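Local coordinates for maltose/maltodextrin-binding protein (Thermus thermophilus, PDB 2GH9) that binds maltotriose as a periplasmic-type solute-binding protein, probably handing the sugar to an ABC transporter for uptake, at residues A21-F24 with E25-G29; K280-A283 with V284-A287. All coordinates share one frame; numbering follows the deposited sequence.

Contact 1. Residues A21-F24 with E25-G29; sequences ARTF and ERTSG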
loop_
_atom_site.group_PDB
_atom_site.type_symbol
_atom_site.label_atom_id
_atom_site.label_comp_id
_atom_site.label_asym_id
_atom_site.label_seq_id
_atom_site.Cartn_x
_atom_site.Cartn_y
_atom_site.Cartn_z
ATOM N N ALA A 21 6.283 22.362 2.841
ATOM C CA ALA A 21 6.986 22.994 1.729
ATOM C C ALA A 21 7.087 24.507 1.951
ATOM O O ALA A 21 8.130 25.119 1.671
ATOM C CB ALA A 21 6.292 22.695 0.401
ATOM N N ARG A 22 5.989 25.097 2.441
ATOM C CA ARG A 22 5.967 26.525 2.780
ATOM C C ARG A 22 6.976 26.812 3.903
ATOM O O ARG A 22 7.846 27.675 3.763
ATOM C CB ARG A 22 4.543 26.972 3.169
ATOM C CG ARG A 22 3.598 27.139 1.975
ATOM C CD ARG A 22 2.355 27.937 2.338
ATOM N NE ARG A 22 1.613 27.297 3.426
ATOM C CZ ARG A 22 0.649 26.387 3.266
ATOM N NH1 ARG A 22 0.262 25.990 2.055
ATOM N NH2 ARG A 22 0.056 25.873 4.337
ATOM N N THR A 23 6.878 26.055 4.993
ATOM C CA THR A 23 7.807 26.157 6.112
ATOM C C THR A 23 9.299 26.027 5.708
ATOM O O THR A 23 10.132 26.770 6.229
ATOM C CB THR A 23 7.471 25.128 7.195
ATOM O OG1 THR A 23 6.128 25.337 7.640
ATOM C CG2 THR A 23 8.403 25.248 8.369
ATOM N N PHE A 24 9.624 25.113 4.790
ATOM C CA PHE A 24 11.005 24.969 4.303
ATOM C C PHE A 24 11.487 26.179 3.507
ATOM O O PHE A 24 12.668 26.481 3.520
ATOM C CB PHE A 24 11.169 23.724 3.420
ATOM C CG PHE A 24 12.598 23.366 3.130
ATOM C CD1 PHE A 24 13.390 22.776 4.107
ATOM C CD2 PHE A 24 13.148 23.587 1.876
ATOM C CE1 PHE A 24 14.719 22.423 3.835
ATOM C CE2 PHE A 24 14.473 23.240 1.600
ATOM C CZ PHE A 24 15.251 22.656 2.578
ATOM N N GLU A 25 10.592 26.865 2.807
ATOM C CA GLU A 25 10.980 28.088 2.125
ATOM C C GLU A 25 11.357 29.220 3.103
ATOM O O GLU A 25 12.092 30.124 2.730
ATOM C CB GLU A 25 9.878 28.545 1.171
ATOM C CG GLU A 25 10.292 29.666 0.221
ATOM C CD GLU A 25 9.165 30.141 -0.667
ATOM O OE1 GLU A 25 8.148 29.410 -0.801
ATOM O OE2 GLU A 25 9.307 31.249 -1.241
ATOM N N ARG A 26 10.858 29.163 4.337
ATOM C CA ARG A 26 11.140 30.184 5.340
ATOM C C ARG A 26 12.323 29.787 6.219
ATOM O O ARG A 26 13.121 30.630 6.596
ATOM C CB ARG A 26 9.897 30.461 6.194
ATOM C CG ARG A 26 8.914 31.402 5.534
ATOM C CD ARG A 26 7.735 31.764 6.442
ATOM N NE ARG A 26 6.713 30.713 6.417
ATOM C CZ ARG A 26 6.494 29.805 7.374
ATOM N NH1 ARG A 26 7.192 29.800 8.506
ATOM N NH2 ARG A 26 5.543 28.890 7.195
ATOM N N THR A 27 12.452 28.504 6.536
ATOM C CA THR A 27 13.650 28.020 7.199
ATOM C C THR A 27 14.695 27.532 6.176
ATOM O O THR A 27 15.390 26.546 6.429
ATOM C CB THR A 27 13.323 26.889 8.216
ATOM O OG1 THR A 27 13.146 25.638 7.537
ATOM C CG2 THR A 27 12.058 27.230 9.043
ATOM N N SER A 28 14.813 28.233 5.040
ATOM C CA SER A 28 15.698 27.814 3.942
ATOM C C SER A 28 15.925 28.901 2.895
ATOM O O SER A 28 17.053 29.107 2.449
ATOM C CB SER A 28 15.123 26.571 3.225
ATOM O OG SER A 28 16.071 25.921 2.403
ATOM N N GLY A 29 14.843 29.547 2.465
ATOM C CA GLY A 29 14.851 30.388 1.267
ATOM C C GLY A 29 14.646 29.650 -0.056
ATOM O O GLY A 29 14.513 30.276 -1.110
HETATM O O HOH W 1 8.059 26.587 -1.004
HETATM O O HOH W 2 6.643 29.967 2.217
#

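Contact 2. Residues K280-A283 with V284-A287; sequences KTQA and VNFA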
loop_
_atom_site.group_PDB
_atom_site.type_symbol
_atom_site.label_atom_id
_atom_site.label_comp_id
_atom_site.label_asym_id
_atom_site.label_seq_id
_atom_site.Cartn_x
_atom_site.Cartn_y
_atom_site.Cartn_z
ATOM N N LYS A 280 20.594 18.544 -5.163
ATOM C CA LYS A 280 20.523 17.466 -4.170
ATOM C C LYS A 280 20.628 17.948 -2.725
ATOM O O LYS A 280 19.919 17.448 -1.868
ATOM C CB LYS A 280 21.595 16.408 -4.407
ATOM C CG LYS A 280 21.352 15.522 -5.590
ATOM C CD LYS A 280 22.417 14.469 -5.704
ATOM C CE LYS A 280 22.262 13.722 -6.990
ATOM N NZ LYS A 280 23.339 12.712 -7.173
ATOM N N THR A 281 21.504 18.910 -2.458
ATOM C CA THR A 281 21.669 19.409 -1.099
ATOM C C THR A 281 20.332 19.838 -0.491
ATOM O O THR A 281 19.988 19.407 0.602
ATOM C CB THR A 281 22.623 20.632 -1.029
ATOM O OG1 THR A 281 23.946 20.232 -1.395
ATOM C CG2 THR A 281 22.650 21.201 0.386
ATOM N N GLN A 282 19.619 20.714 -1.191
ATOM C CA GLN A 282 18.341 21.249 -0.689
ATOM C C GLN A 282 17.238 20.201 -0.685
ATOM O O GLN A 282 16.478 20.122 0.272
ATOM C CB GLN A 282 17.882 22.475 -1.488
ATOM C CG GLN A 282 18.260 23.804 -0.826
ATOM C CD GLN A 282 19.747 23.933 -0.631
ATOM O OE1 GLN A 282 20.513 23.788 -1.586
ATOM N NE2 GLN A 282 20.172 24.197 0.608
ATOM N N ALA A 283 17.167 19.415 -1.756
ATOM C CA ALA A 283 16.263 18.249 -1.847
ATOM C C ALA A 283 16.449 17.295 -0.662
ATOM O O ALA A 283 15.484 16.887 -0.027
ATOM C CB ALA A 283 16.503 17.503 -3.163
ATOM N N VAL A 284 17.695 16.944 -0.353
ATOM C CA VAL A 284 17.983 16.098 0.806
ATOM C C VAL A 284 17.591 16.764 2.131
ATOM O O VAL A 284 16.960 16.132 2.984
ATOM C CB VAL A 284 19.470 15.643 0.845
ATOM C CG1 VAL A 284 19.781 14.910 2.138
ATOM C CG2 VAL A 284 19.795 14.765 -0.351
ATOM N N ASN A 285 17.946 18.040 2.305
ATOM C CA ASN A 285 17.598 18.747 3.532
ATOM C C ASN A 285 16.089 18.783 3.696
ATOM O O ASN A 285 15.591 18.554 4.779
ATOM C CB ASN A 285 18.156 20.175 3.545
ATOM C CG ASN A 285 19.629 20.238 3.920
ATOM O OD1 ASN A 285 20.150 19.360 4.606
ATOM N ND2 ASN A 285 20.304 21.285 3.468
ATOM N N PHE A 286 15.362 19.044 2.615
ATOM C CA PHE A 286 13.905 19.129 2.705
ATOM C C PHE A 286 13.306 17.766 3.057
ATOM O O PHE A 286 12.426 17.679 3.911
ATOM C CB PHE A 286 13.298 19.650 1.411
ATOM C CG PHE A 286 11.796 19.649 1.418
ATOM C CD1 PHE A 286 11.100 20.335 2.411
ATOM C CD2 PHE A 286 11.082 18.982 0.437
ATOM C CE1 PHE A 286 9.697 20.346 2.432
ATOM C CE2 PHE A 286 9.671 18.991 0.451
ATOM C CZ PHE A 286 8.989 19.669 1.455
ATOM N N ALA A 287 13.791 16.713 2.402
ATOM C CA ALA A 287 13.375 15.346 2.726
ATOM C C ALA A 287 13.559 15.032 4.219
ATOM O O ALA A 287 12.678 14.426 4.844
ATOM C CB ALA A 287 14.131 14.339 1.864
HETATM O O HOH W 3 18.781 23.454 2.759
#

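Contact 1. Residues A21-F24 with E25-G29
Ser28 sits over one face of the Phe24 ring, its CB above the ring centre in a CH-pi contact, 3.8 Å from the centroid, and its OG on the same face, 3.2 Å from Phe24 CE2. The exact fit is doubtful, because the same CB is modelled too close to the Phe24 carbonyl. Phe24 reaches this place with CG anti to the backbone N (chi1 -168°); the ring of Phe286, in helix 280-290, comes up on the opposite side. Ser28 OG is hydrogen-bonded to Thr30 OG1. The other flat group is the Arg26 guanidinium, whose chain bends at chi3 (-82°) and folds back, bringing one face over Thr23 CA, 4.1 Å from Arg26 CZ. Its NH2 also passes near Thr23 OG1, which is hydrogen-bonded to the carbonyl of Glu19.

The backbone shows a helix running out. Glu25 N still bonds Ala21 O four residues back, at 3.2 Å, but Thr23 O takes two amides: Thr27 N at 2.9 Å, nearly straight at 168°, and Arg26 N at 3.1 Å, which approaches from above the carbonyl plane. One turn on, Gly29 N bonds Glu25 O, and glycine suits the positive phi found there. The extended Glu25 side chain projects out across the helix axis, and a water donates to Arg22 O and, weakly, to Glu25 OE1.

This is the C-terminal end of helix 11-26, in a beta-alpha-beta unit with strands 3-7 and 32-36. The chemistry is thus split: Phe24 gives an apolar side turned to the protein, while the outer side is polar and hydrated. The positive charge of Arg26 is likely to suit the partial negative charge of the helix end, where water, bridging the Glu25 carboxylate to Arg22 O, is likely to ease its negative charge.

Contact 2. Residues K280-A283 with V284-A287
Val284 CG2 rests 3.1 Å from Lys280 O, the same carbonyl that takes Val284 N in a short bond of 2.7 Å. Lys280 itself runs out the other way to a salt bridge with Glu77. Next comes Asn285, whose amide N bonds Thr281 O while its side chain lies alongside that of Thr281, with ND2 3.9 Å from Thr281 CG2. With CG anti to the carbonyl carbon (chi1 -80°), Asn285 turns back toward the preceding turn, and its amide plane stands 69° from that of Gln282. One water joins the two amides, accepting from Asn285 ND2 at 2.7 Å and from Gln282 NE2 at 2.7 Å. Replacing Asn285 with a leucine would probably leave this water without one of its two donors and the Gln282 amide freer to turn. Phe286 N follows onto Gln282 O, its ring leading away to Leu58, Ile3 and Val5, and Ala287 N closes the run on Ala283 O at 3.0 Å. All four bonds are the regular i to i+4 bonds of an alpha helix. The chemistry therefore varies round this helix start: the Thr281, Gln282 and Asn285 side is polar and partly hydrated, the Ala283, Phe286 and Ala287 side apolar and buried against the sheet.

Overall arrangement
Both contacts are local, each within a single helix, and the two helices pack against each other at the edge of one lobe. Contact 1 lies at the C-terminal end of helix 11-26 and contact 2 at the start of helix 280-290, their centres 12 Å apart. They meet directly: Phe24 CG lies 3.5 Å from Phe286 CD1, with ring planes about 55° apart. Neither is wholly core or wholly surface, but contact 2 has the larger buried share and regular bonding, whereas contact 1 unwinds into a turn and carries most of the charged side chains; the single charge of contact 2, Lys280, is paired with Glu77. Strand 58-63 backs contact 2, while strand 32-36 backs contact 1.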